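Local atomic coordinates of secreted effector protein SifA (Salmonella typhimurium, PDB entry 3CXB), a protein that is required for endosomal tubulation and for forming Salmonella-induced filaments in epithelial cells, and interacts with the host protein PLEKHM2. Residues A[180-183]-A[184-188]; A[192-195]-A[196-199]; A[27-30]-A[31-35]. All coordinates share one frame; numbering follows the deposited sequence.

Contact 1: residues A[180-183]-A[184-188]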
ATOM      1  N   ASN A 180      -3.832   1.620  17.029  1.00 75.53           N
ATOM      2  CA  ASN A 180      -2.857   2.276  17.885  1.00 76.50           C
ATOM      3  C   ASN A 180      -1.683   2.785  17.058  1.00 77.06           C
ATOM      4  O   ASN A 180      -0.998   3.729  17.461  1.00 75.09           O
ATOM      5  CB  ASN A 180      -2.356   1.301  18.948  1.00 84.22           C
ATOM      6  CG  ASN A 180      -3.469   0.805  19.850  1.00 86.53           C
ATOM      7  OD1 ASN A 180      -4.085   1.585  20.576  1.00 89.07           O
ATOM      8  ND2 ASN A 180      -3.740  -0.498  19.804  1.00 89.49           N
ATOM      9  N   ILE A 181      -1.457   2.154  15.905  1.00 75.28           N
ATOM     10  CA  ILE A 181      -0.367   2.527  15.004  1.00 72.78           C
ATOM     11  C   ILE A 181      -0.531   3.946  14.479  1.00 75.32           C
ATOM     12  O   ILE A 181       0.439   4.694  14.398  1.00 74.74           O
ATOM     13  CB  ILE A 181      -0.279   1.571  13.797  1.00 75.07           C
ATOM     14  CG1 ILE A 181       0.054   0.154  14.272  1.00 71.59           C
ATOM     15  CG2 ILE A 181       0.806   2.045  12.827  1.00 71.15           C
ATOM     16  CD1 ILE A 181       0.147  -0.872  13.142  1.00 70.24           C
ATOM     17  N   GLU A 182      -1.752   4.313  14.111  1.00 74.86           N
ATOM     18  CA  GLU A 182      -2.000   5.662  13.617  1.00 79.34           C
ATOM     19  C   GLU A 182      -1.577   6.675  14.683  1.00 83.93           C
ATOM     20  O   GLU A 182      -1.207   7.814  14.371  1.00 81.55           O
ATOM     21  CB  GLU A 182      -3.480   5.855  13.288  1.00 77.39           C
ATOM     22  CG  GLU A 182      -3.799   7.276  12.868  1.00 74.18           C
ATOM     23  CD  GLU A 182      -5.252   7.483  12.527  1.00 71.85           C
ATOM     24  OE1 GLU A 182      -6.119   6.994  13.284  1.00 70.35           O
ATOM     25  OE2 GLU A 182      -5.526   8.151  11.511  1.00 69.42           O
ATOM     26  N   GLY A 183      -1.647   6.243  15.941  1.00 86.49           N
ATOM     27  CA  GLY A 183      -1.267   7.092  17.054  1.00 84.58           C
ATOM     28  C   GLY A 183       0.196   7.495  16.989  1.00 79.80           C
ATOM     29  O   GLY A 183       0.520   8.667  17.143  1.00 78.33           O
ATOM     30  N   TYR A 184       1.081   6.533  16.755  1.00 80.71           N
ATOM     31  CA  TYR A 184       2.510   6.817  16.666  1.00 83.03           C
ATOM     32  C   TYR A 184       2.775   7.968  15.714  1.00 87.00           C
ATOM     33  O   TYR A 184       3.794   8.633  15.813  1.00 91.98           O
ATOM     34  CB  TYR A 184       3.267   5.584  16.181  1.00 80.11           C
ATOM     35  CG  TYR A 184       3.349   4.472  17.201  1.00 76.08           C
ATOM     36  CD1 TYR A 184       4.250   4.537  18.263  1.00 72.92           C
ATOM     37  CD2 TYR A 184       2.523   3.355  17.112  1.00 72.71           C
ATOM     38  CE1 TYR A 184       4.329   3.510  19.215  1.00 66.49           C
ATOM     39  CE2 TYR A 184       2.591   2.325  18.057  1.00 67.90           C
ATOM     40  CZ  TYR A 184       3.494   2.404  19.103  1.00 65.28           C
ATOM     41  OH  TYR A 184       3.551   1.359  20.009  1.00 62.08           O
ATOM     42  N   LEU A 185       1.855   8.196  14.787  1.00 92.96           N
ATOM     43  CA  LEU A 185       2.010   9.274  13.820  1.00 96.17           C
ATOM     44  C   LEU A 185       1.418  10.568  14.357  1.00 97.83           C
ATOM     45  O   LEU A 185       1.867  11.665  14.015  1.00 97.03           O
ATOM     46  CB  LEU A 185       1.326   8.918  12.498  1.00 96.09           C
ATOM     47  CG  LEU A 185       1.918   7.812  11.622  1.00 93.70           C
ATOM     48  CD1 LEU A 185       1.781   6.484  12.318  1.00 93.79           C
ATOM     49  CD2 LEU A 185       1.187   7.772  10.299  1.00 92.41           C
ATOM     50  N   TYR A 186       0.388  10.436  15.184  1.00 98.82           N
ATOM     51  CA  TYR A 186      -0.252  11.599  15.775  1.00 99.95           C
ATOM     52  C   TYR A 186       0.616  12.135  16.904  1.00 98.79           C
ATOM     53  O   TYR A 186       0.659  13.342  17.155  1.00 93.49           O
ATOM     54  CB  TYR A 186      -1.641  11.230  16.290  1.00100.31           C
ATOM     55  CG  TYR A 186      -2.741  11.584  15.320  1.00105.98           C
ATOM     56  CD1 TYR A 186      -2.986  12.910  14.981  1.00108.27           C
ATOM     57  CD2 TYR A 186      -3.553  10.601  14.758  1.00108.81           C
ATOM     58  CE1 TYR A 186      -4.013  13.254  14.110  1.00109.18           C
ATOM     59  CE2 TYR A 186      -4.584  10.934  13.880  1.00109.48           C
ATOM     60  CZ  TYR A 186      -4.807  12.264  13.562  1.00109.35           C
ATOM     61  OH  TYR A 186      -5.817  12.611  12.695  1.00108.62           O
ATOM     62  N   THR A 187       1.320  11.231  17.573  1.00 98.31           N
ATOM     63  CA  THR A 187       2.202  11.611  18.664  1.00 99.45           C
ATOM     64  C   THR A 187       3.429  12.288  18.062  1.00 95.46           C
ATOM     65  O   THR A 187       4.034  13.163  18.679  1.00 98.62           O
ATOM     66  CB  THR A 187       2.627  10.377  19.488  1.00 99.28           C
ATOM     67  OG1 THR A 187       3.406  10.795  20.613  1.00104.10           O
ATOM     68  CG2 THR A 187       3.439   9.421  18.639  1.00103.92           C
ATOM     69  N   GLU A 188       3.779  11.886  16.845  1.00 95.32           N
ATOM     70  CA  GLU A 188       4.918  12.455  16.128  1.00 94.51           C
ATOM     71  C   GLU A 188       4.438  13.686  15.369  1.00 96.28           C
ATOM     72  O   GLU A 188       5.239  14.466  14.850  1.00100.77           O
ATOM     73  CB  GLU A 188       5.483  11.431  15.145  1.00 92.06           C
ATOM     74  CG  GLU A 188       6.316  10.335  15.779  1.00 82.25           C
ATOM     75  CD  GLU A 188       7.778  10.708  15.874  1.00 76.96           C
ATOM     76  OE1 GLU A 188       8.559   9.917  16.451  1.00 71.61           O
ATOM     77  OE2 GLU A 188       8.143  11.794  15.363  1.00 74.78           O
TER
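Glu182 and Tyr186 lie one turn apart on a short helix and run side by side, pointing the same way. The glutamate begins with CG anti to its own N (chi1 176°), and the chain then continues extended. From CB it runs out to CG, which comes within 3.8 Å of Tyr186 CD2, and the carboxylate carbon CD lies 3.8 Å from Tyr186 CE2, so the chain tracks one flank of the phenol ring. The carboxylate and ring planes are 61° apart, a steep tilt that excludes a flat stack. At the tip, OE2 remains in van der Waals range of Tyr186 CE2, while its hydrogen bond goes to the Ser153 hydroxyl, which ties the glutamate to strand 145-153.

The short helix 180-187 follows the three-stranded antiparallel sheet that ends with strand 174-177. It lies between two parts of the fold: Tyr186 touches Ile155 in the connection after strand 145-153, and Ile181 and Tyr184 reach Val265 and Met261 of helix 258-267, with Leu185, buried, touching both Ile155 and Met261.

Between the two halves of the helix the hydrogen bonds are made by backbone atoms. Tyr186 N donates to Glu182 O at 3.2 Å, in the carbonyl plane but bent at the hydrogen. One residue on, Thr187 N meets Gly183 O at 2.7 Å, nearly in line with the C=O bond. Thr187 CG2 also packs against Gly183 O, at 3.4 Å. On the Tyr184 ring, CD2 lies 3.7 Å from Ile181 CA, which sits at the ring edge near its plane, and the same CD2 is 3.6 Å from Asn180 O.

Contact 2: residues A[192-195]-A[196-199]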
ATOM      1  N   GLY A 192       9.081  16.378  17.162  1.00109.65           N
ATOM      2  CA  GLY A 192      10.118  16.824  16.250  1.00112.96           C
ATOM      3  C   GLY A 192       9.472  16.829  14.875  1.00114.20           C
ATOM      4  O   GLY A 192      10.123  16.614  13.853  1.00108.02           O
ATOM      5  N   HIS A 193       8.163  17.077  14.880  1.00115.00           N
ATOM      6  CA  HIS A 193       7.320  17.113  13.694  1.00119.26           C
ATOM      7  C   HIS A 193       7.659  16.011  12.706  1.00117.83           C
ATOM      8  O   HIS A 193       8.615  16.108  11.939  1.00118.06           O
ATOM      9  CB  HIS A 193       7.392  18.480  13.016  1.00123.93           C
ATOM     10  CG  HIS A 193       6.053  19.006  12.604  1.00131.35           C
ATOM     11  ND1 HIS A 193       5.257  18.369  11.676  1.00133.88           N
ATOM     12  CD2 HIS A 193       5.354  20.087  13.020  1.00134.07           C
ATOM     13  CE1 HIS A 193       4.125  19.037  11.538  1.00134.09           C
ATOM     14  NE2 HIS A 193       4.159  20.084  12.343  1.00134.24           N
ATOM     15  N   LEU A 194       6.847  14.961  12.748  1.00117.04           N
ATOM     16  CA  LEU A 194       7.000  13.786  11.901  1.00111.84           C
ATOM     17  C   LEU A 194       7.614  14.022  10.521  1.00110.81           C
ATOM     18  O   LEU A 194       8.332  13.165  10.009  1.00111.82           O
ATOM     19  CB  LEU A 194       5.640  13.090  11.752  1.00105.62           C
ATOM     20  CG  LEU A 194       5.006  12.941  10.366  1.00102.79           C
ATOM     21  CD1 LEU A 194       3.824  12.007  10.482  1.00100.44           C
ATOM     22  CD2 LEU A 194       4.568  14.288   9.814  1.00 99.03           C
ATOM     23  N   ASP A 195       7.334  15.174   9.921  1.00112.91           N
ATOM     24  CA  ASP A 195       7.860  15.490   8.596  1.00115.38           C
ATOM     25  C   ASP A 195       9.311  15.055   8.452  1.00111.45           C
ATOM     26  O   ASP A 195       9.783  14.780   7.351  1.00112.62           O
ATOM     27  CB  ASP A 195       7.743  16.993   8.325  1.00125.86           C
ATOM     28  CG  ASP A 195       6.301  17.479   8.327  1.00133.74           C
ATOM     29  OD1 ASP A 195       5.502  16.967   7.511  1.00138.65           O
ATOM     30  OD2 ASP A 195       5.967  18.369   9.143  1.00137.34           O
ATOM     31  N   GLY A 196      10.015  14.989   9.576  1.00105.42           N
ATOM     32  CA  GLY A 196      11.406  14.589   9.548  1.00 96.50           C
ATOM     33  C   GLY A 196      11.582  13.085   9.564  1.00 89.73           C
ATOM     34  O   GLY A 196      12.375  12.541   8.797  1.00 86.81           O
ATOM     35  N   TRP A 197      10.843  12.409  10.438  1.00 83.90           N
ATOM     36  CA  TRP A 197      10.926  10.956  10.550  1.00 81.49           C
ATOM     37  C   TRP A 197      10.660  10.260   9.203  1.00 79.75           C
ATOM     38  O   TRP A 197      11.183   9.175   8.938  1.00 77.63           O
ATOM     39  CB  TRP A 197       9.935  10.463  11.621  1.00 80.47           C
ATOM     40  CG  TRP A 197       8.851   9.613  11.076  1.00 81.31           C
ATOM     41  CD1 TRP A 197       7.890   9.984  10.175  1.00 82.27           C
ATOM     42  CD2 TRP A 197       8.651   8.222  11.323  1.00 81.48           C
ATOM     43  NE1 TRP A 197       7.110   8.904   9.838  1.00 81.02           N
ATOM     44  CE2 TRP A 197       7.554   7.810  10.530  1.00 81.08           C
ATOM     45  CE3 TRP A 197       9.293   7.283  12.136  1.00 80.69           C
ATOM     46  CZ2 TRP A 197       7.085   6.496  10.524  1.00 80.10           C
ATOM     47  CZ3 TRP A 197       8.826   5.973  12.132  1.00 81.00           C
ATOM     48  CH2 TRP A 197       7.730   5.593  11.328  1.00 79.90           C
ATOM     49  N   LYS A 198       9.845  10.896   8.364  1.00 77.88           N
ATOM     50  CA  LYS A 198       9.503  10.351   7.056  1.00 77.25           C
ATOM     51  C   LYS A 198      10.728  10.201   6.175  1.00 77.48           C
ATOM     52  O   LYS A 198      10.818   9.274   5.376  1.00 77.49           O
ATOM     53  CB  LYS A 198       8.493  11.250   6.348  1.00 75.35           C
ATOM     54  CG  LYS A 198       7.127  11.280   6.994  1.00 73.80           C
ATOM     55  CD  LYS A 198       6.178  12.065   6.124  1.00 73.56           C
ATOM     56  CE  LYS A 198       4.827  12.229   6.771  1.00 74.73           C
ATOM     57  NZ  LYS A 198       3.936  13.081   5.923  1.00 76.55           N
ATOM     58  N   ALA A 199      11.668  11.125   6.313  1.00 79.28           N
ATOM     59  CA  ALA A 199      12.880  11.082   5.517  1.00 79.16           C
ATOM     60  C   ALA A 199      13.764   9.942   6.002  1.00 79.98           C
ATOM     61  O   ALA A 199      14.492   9.326   5.223  1.00 83.50           O
ATOM     62  CB  ALA A 199      13.613  12.410   5.624  1.00 77.89           C
TER
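Lys198 starts with CG anti to its carbonyl carbon (chi1 -68°) and stays extended to the amine, a course that carries its aliphatic part back across Leu194. On the leucine side, chi1 is 119°, away from the usual staggered values, and puts CG beside both Lys198 and Trp197. These residues form the entrance to helix 197-220: a loop leads on from helix 180-187, turns at His193 to Gly196 and passes into the first turn of the long helix.

Lys198 CE lies 3.7 Å from Leu194 CG and equally near CD2, so the methylene next to the amine rests on the leucine branch, with Lys198 NZ a little farther, 4.1 Å from Leu194 CD2. The indole of Trp197 comes to Leu194 from another direction, its CD1 4.1 Å from Leu194 CG. The buried indole continues toward Ile258 and Met261 of helix 258-267, and its ring meets that of His255 with the planes about 25° apart.

Leu194 O accepts from Lys198 N at 3.2 Å, an i to i+4 bond, and lies at the edge of the indole, near its plane, closest to Trp197 CD1. Ala199 N, in turn, donates to Gly196 O. Outside the apolar part, Asp195 and Lys198 carry opposite charges too far apart for a salt bridge, although the opposite charges probably still attract weakly: Asp195 OD1 is 4.5 Å from Lys198 NZ.

Contact 3: residues A[27-30]-A[31-35]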
ATOM      1  N   TRP A  27     -18.319   7.014 -19.829  1.00 50.22           N
ATOM      2  CA  TRP A  27     -17.087   7.740 -19.562  1.00 50.62           C
ATOM      3  C   TRP A  27     -17.298   9.219 -19.926  1.00 51.65           C
ATOM      4  O   TRP A  27     -17.004  10.112 -19.117  1.00 51.63           O
ATOM      5  CB  TRP A  27     -15.938   7.137 -20.376  1.00 51.09           C
ATOM      6  CG  TRP A  27     -14.581   7.711 -20.080  1.00 53.19           C
ATOM      7  CD1 TRP A  27     -14.280   8.697 -19.184  1.00 54.65           C
ATOM      8  CD2 TRP A  27     -13.345   7.370 -20.725  1.00 53.29           C
ATOM      9  NE1 TRP A  27     -12.939   9.000 -19.237  1.00 54.96           N
ATOM     10  CE2 TRP A  27     -12.343   8.199 -20.177  1.00 55.03           C
ATOM     11  CE3 TRP A  27     -12.988   6.445 -21.713  1.00 52.52           C
ATOM     12  CZ2 TRP A  27     -11.004   8.132 -20.591  1.00 55.06           C
ATOM     13  CZ3 TRP A  27     -11.652   6.381 -22.122  1.00 52.16           C
ATOM     14  CH2 TRP A  27     -10.683   7.217 -21.563  1.00 52.13           C
ATOM     15  N   LYS A  28     -17.818   9.482 -21.127  1.00 51.21           N
ATOM     16  CA  LYS A  28     -18.066  10.861 -21.565  1.00 50.83           C
ATOM     17  C   LYS A  28     -19.018  11.604 -20.631  1.00 51.81           C
ATOM     18  O   LYS A  28     -18.880  12.809 -20.419  1.00 53.08           O
ATOM     19  CB  LYS A  28     -18.637  10.904 -22.987  1.00 50.56           C
ATOM     20  CG  LYS A  28     -17.621  10.625 -24.043  1.00 48.64           C
ATOM     21  CD  LYS A  28     -18.231  10.683 -25.412  1.00 47.52           C
ATOM     22  CE  LYS A  28     -17.224  10.211 -26.465  1.00 48.31           C
ATOM     23  NZ  LYS A  28     -17.767  10.269 -27.858  1.00 48.29           N
ATOM     24  N   VAL A  29     -19.987  10.884 -20.083  1.00 50.06           N
ATOM     25  CA  VAL A  29     -20.924  11.495 -19.165  1.00 48.02           C
ATOM     26  C   VAL A  29     -20.214  11.754 -17.833  1.00 47.29           C
ATOM     27  O   VAL A  29     -20.475  12.751 -17.169  1.00 47.92           O
ATOM     28  CB  VAL A  29     -22.180  10.589 -18.957  1.00 50.46           C
ATOM     29  CG1 VAL A  29     -21.758   9.209 -18.583  1.00 54.47           C
ATOM     30  CG2 VAL A  29     -23.077  11.148 -17.869  1.00 49.79           C
ATOM     31  N   LEU A  30     -19.298  10.874 -17.452  1.00 45.73           N
ATOM     32  CA  LEU A  30     -18.601  11.056 -16.185  1.00 42.70           C
ATOM     33  C   LEU A  30     -17.589  12.165 -16.312  1.00 43.83           C
ATOM     34  O   LEU A  30     -17.436  12.988 -15.415  1.00 40.82           O
ATOM     35  CB  LEU A  30     -17.877   9.779 -15.760  1.00 39.42           C
ATOM     36  CG  LEU A  30     -16.937  10.020 -14.577  1.00 35.54           C
ATOM     37  CD1 LEU A  30     -17.728  10.548 -13.396  1.00 37.64           C
ATOM     38  CD2 LEU A  30     -16.249   8.755 -14.195  1.00 31.63           C
ATOM     39  N   TRP A  31     -16.901  12.179 -17.446  1.00 44.84           N
ATOM     40  CA  TRP A  31     -15.878  13.177 -17.676  1.00 48.00           C
ATOM     41  C   TRP A  31     -16.460  14.571 -17.780  1.00 49.85           C
ATOM     42  O   TRP A  31     -15.864  15.534 -17.296  1.00 50.36           O
ATOM     43  CB  TRP A  31     -15.087  12.851 -18.935  1.00 48.56           C
ATOM     44  CG  TRP A  31     -13.954  13.797 -19.148  1.00 49.54           C
ATOM     45  CD1 TRP A  31     -13.810  14.683 -20.175  1.00 49.71           C
ATOM     46  CD2 TRP A  31     -12.830  13.992 -18.285  1.00 50.15           C
ATOM     47  NE1 TRP A  31     -12.670  15.423 -20.006  1.00 51.07           N
ATOM     48  CE2 TRP A  31     -12.046  15.018 -18.853  1.00 51.75           C
ATOM     49  CE3 TRP A  31     -12.410  13.404 -17.083  1.00 48.56           C
ATOM     50  CZ2 TRP A  31     -10.866  15.469 -18.261  1.00 49.63           C
ATOM     51  CZ3 TRP A  31     -11.241  13.855 -16.494  1.00 47.66           C
ATOM     52  CH2 TRP A  31     -10.482  14.878 -17.086  1.00 48.84           C
ATOM     53  N   GLU A  32     -17.626  14.681 -18.408  1.00 51.22           N
ATOM     54  CA  GLU A  32     -18.269  15.972 -18.558  1.00 51.23           C
ATOM     55  C   GLU A  32     -18.706  16.511 -17.211  1.00 50.17           C
ATOM     56  O   GLU A  32     -19.010  17.688 -17.081  1.00 51.29           O
ATOM     57  CB  GLU A  32     -19.483  15.867 -19.473  1.00 52.16           C
ATOM     58  CG  GLU A  32     -19.693  17.102 -20.326  1.00 55.91           C
ATOM     59  CD  GLU A  32     -18.440  17.474 -21.096  1.00 58.93           C
ATOM     60  OE1 GLU A  32     -17.858  16.573 -21.748  1.00 60.23           O
ATOM     61  OE2 GLU A  32     -18.039  18.660 -21.049  1.00 61.56           O
ATOM     62  N   LYS A  33     -18.733  15.659 -16.198  1.00 50.58           N
ATOM     63  CA  LYS A  33     -19.147  16.115 -14.885  1.00 52.61           C
ATOM     64  C   LYS A  33     -17.989  16.277 -13.910  1.00 54.12           C
ATOM     65  O   LYS A  33     -18.101  17.007 -12.924  1.00 53.70           O
ATOM     66  CB  LYS A  33     -20.179  15.145 -14.301  1.00 56.33           C
ATOM     67  CG  LYS A  33     -21.474  15.080 -15.111  1.00 62.20           C
ATOM     68  CD  LYS A  33     -22.547  14.226 -14.450  1.00 64.25           C
ATOM     69  CE  LYS A  33     -23.836  14.282 -15.266  1.00 68.09           C
ATOM     70  NZ  LYS A  33     -24.961  13.527 -14.644  1.00 71.24           N
ATOM     71  N   ILE A  34     -16.880  15.594 -14.187  1.00 53.61           N
ATOM     72  CA  ILE A  34     -15.704  15.621 -13.314  1.00 51.63           C
ATOM     73  C   ILE A  34     -14.611  16.512 -13.927  1.00 53.25           C
ATOM     74  O   ILE A  34     -13.728  17.019 -13.234  1.00 49.85           O
ATOM     75  CB  ILE A  34     -15.182  14.146 -13.078  1.00 53.39           C
ATOM     76  CG1 ILE A  34     -14.433  14.037 -11.750  1.00 52.61           C
ATOM     77  CG2 ILE A  34     -14.264  13.713 -14.194  1.00 49.15           C
ATOM     78  CD1 ILE A  34     -15.315  14.266 -10.540  1.00 55.38           C
ATOM     79  N   LYS A  35     -14.724  16.707 -15.235  1.00 54.86           N
ATOM     80  CA  LYS A  35     -13.819  17.512 -16.041  1.00 59.23           C
ATOM     81  C   LYS A  35     -13.246  18.761 -15.391  1.00 64.04           C
ATOM     82  O   LYS A  35     -12.034  18.973 -15.410  1.00 62.08           O
ATOM     83  CB  LYS A  35     -14.553  17.919 -17.308  1.00 58.67           C
ATOM     84  CG  LYS A  35     -13.767  18.757 -18.272  1.00 58.32           C
ATOM     85  CD  LYS A  35     -14.659  19.205 -19.420  1.00 54.90           C
ATOM     86  CE  LYS A  35     -15.802  20.062 -18.911  1.00 53.47           C
ATOM     87  NZ  LYS A  35     -16.556  20.664 -20.033  1.00 53.85           N
TER
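Trp27 and Trp31, one turn apart on helix 25-34, are joined first by backbone. Trp31 N donates to Trp27 O at 2.7 Å, nearly straight at the hydrogen. Glu32 N bonds to Lys28 O at 3.0 Å, the donor lying above the carbonyl plane. Leu30 O is gripped by two donors near the helix end: Ile34 N at 2.9 Å, in the carbonyl plane, and Lys33 N, which comes from well above that plane. An i to i+4 bond is thus joined by an i to i+3 bond at one acceptor.

Apolar contacts follow the same spacing. Trp27 CD1 reaches Trp31 CB at 4.2 Å, so the first indole touches the root of the second residue instead of its ring. Both tryptophans face helix 42-54, where each touches Leu50, and Trp27 stacks on Phe55. Trp31, its CG trans to the backbone N (chi1 -175°), carries its indole away from the preceding turn, and Lys35 CA lies over the ring centre, 4.1 Å above its plane. Val29 and Lys33 run side by side in the same direction, Val29 CG2 lying 4.1 Å from Lys33 CE. Leu30 is buried and touches Met124, in the connection between strands 118-123 and 126-132.

The charged contact lies at the end of the helix, between Glu32 and Lys35 just beyond it: Lys35 NZ forms a hydrogen-bonded salt bridge to Glu32 OE2 at 2.7 Å, the glutamate chain being bent at chi2 and OE2 met nearly along its C-O axis. Lys23 meets Trp31 through a cation-pi interaction. Taken together, the chemistry implies an amphipathic helix, with Trp27, Leu30 and Ile34 buried and Lys28, Glu32 and Lys33 exposed; the Glu32 to Lys35 pair probably offsets part of the local positive charge.

Along the chain, contact 3 comes first, in the N-terminal helix 25-34, followed by contact 1 in helix 180-187 and contact 2 at the start of helix 197-220. All three are local and lie in series; none encloses or crosses another, and none closes a long loop. Contact 3 stands apart, its centre 38 Å from that of contact 1 and 39 Å from that of contact 2, beside helix 42-54. Contacts 1 and 2 adjoin: Glu188 O and Leu194 N, 2.7 Å apart, probably form a hydrogen bond bridging the short loop between their helices, and both contacts pack against helix 258-267.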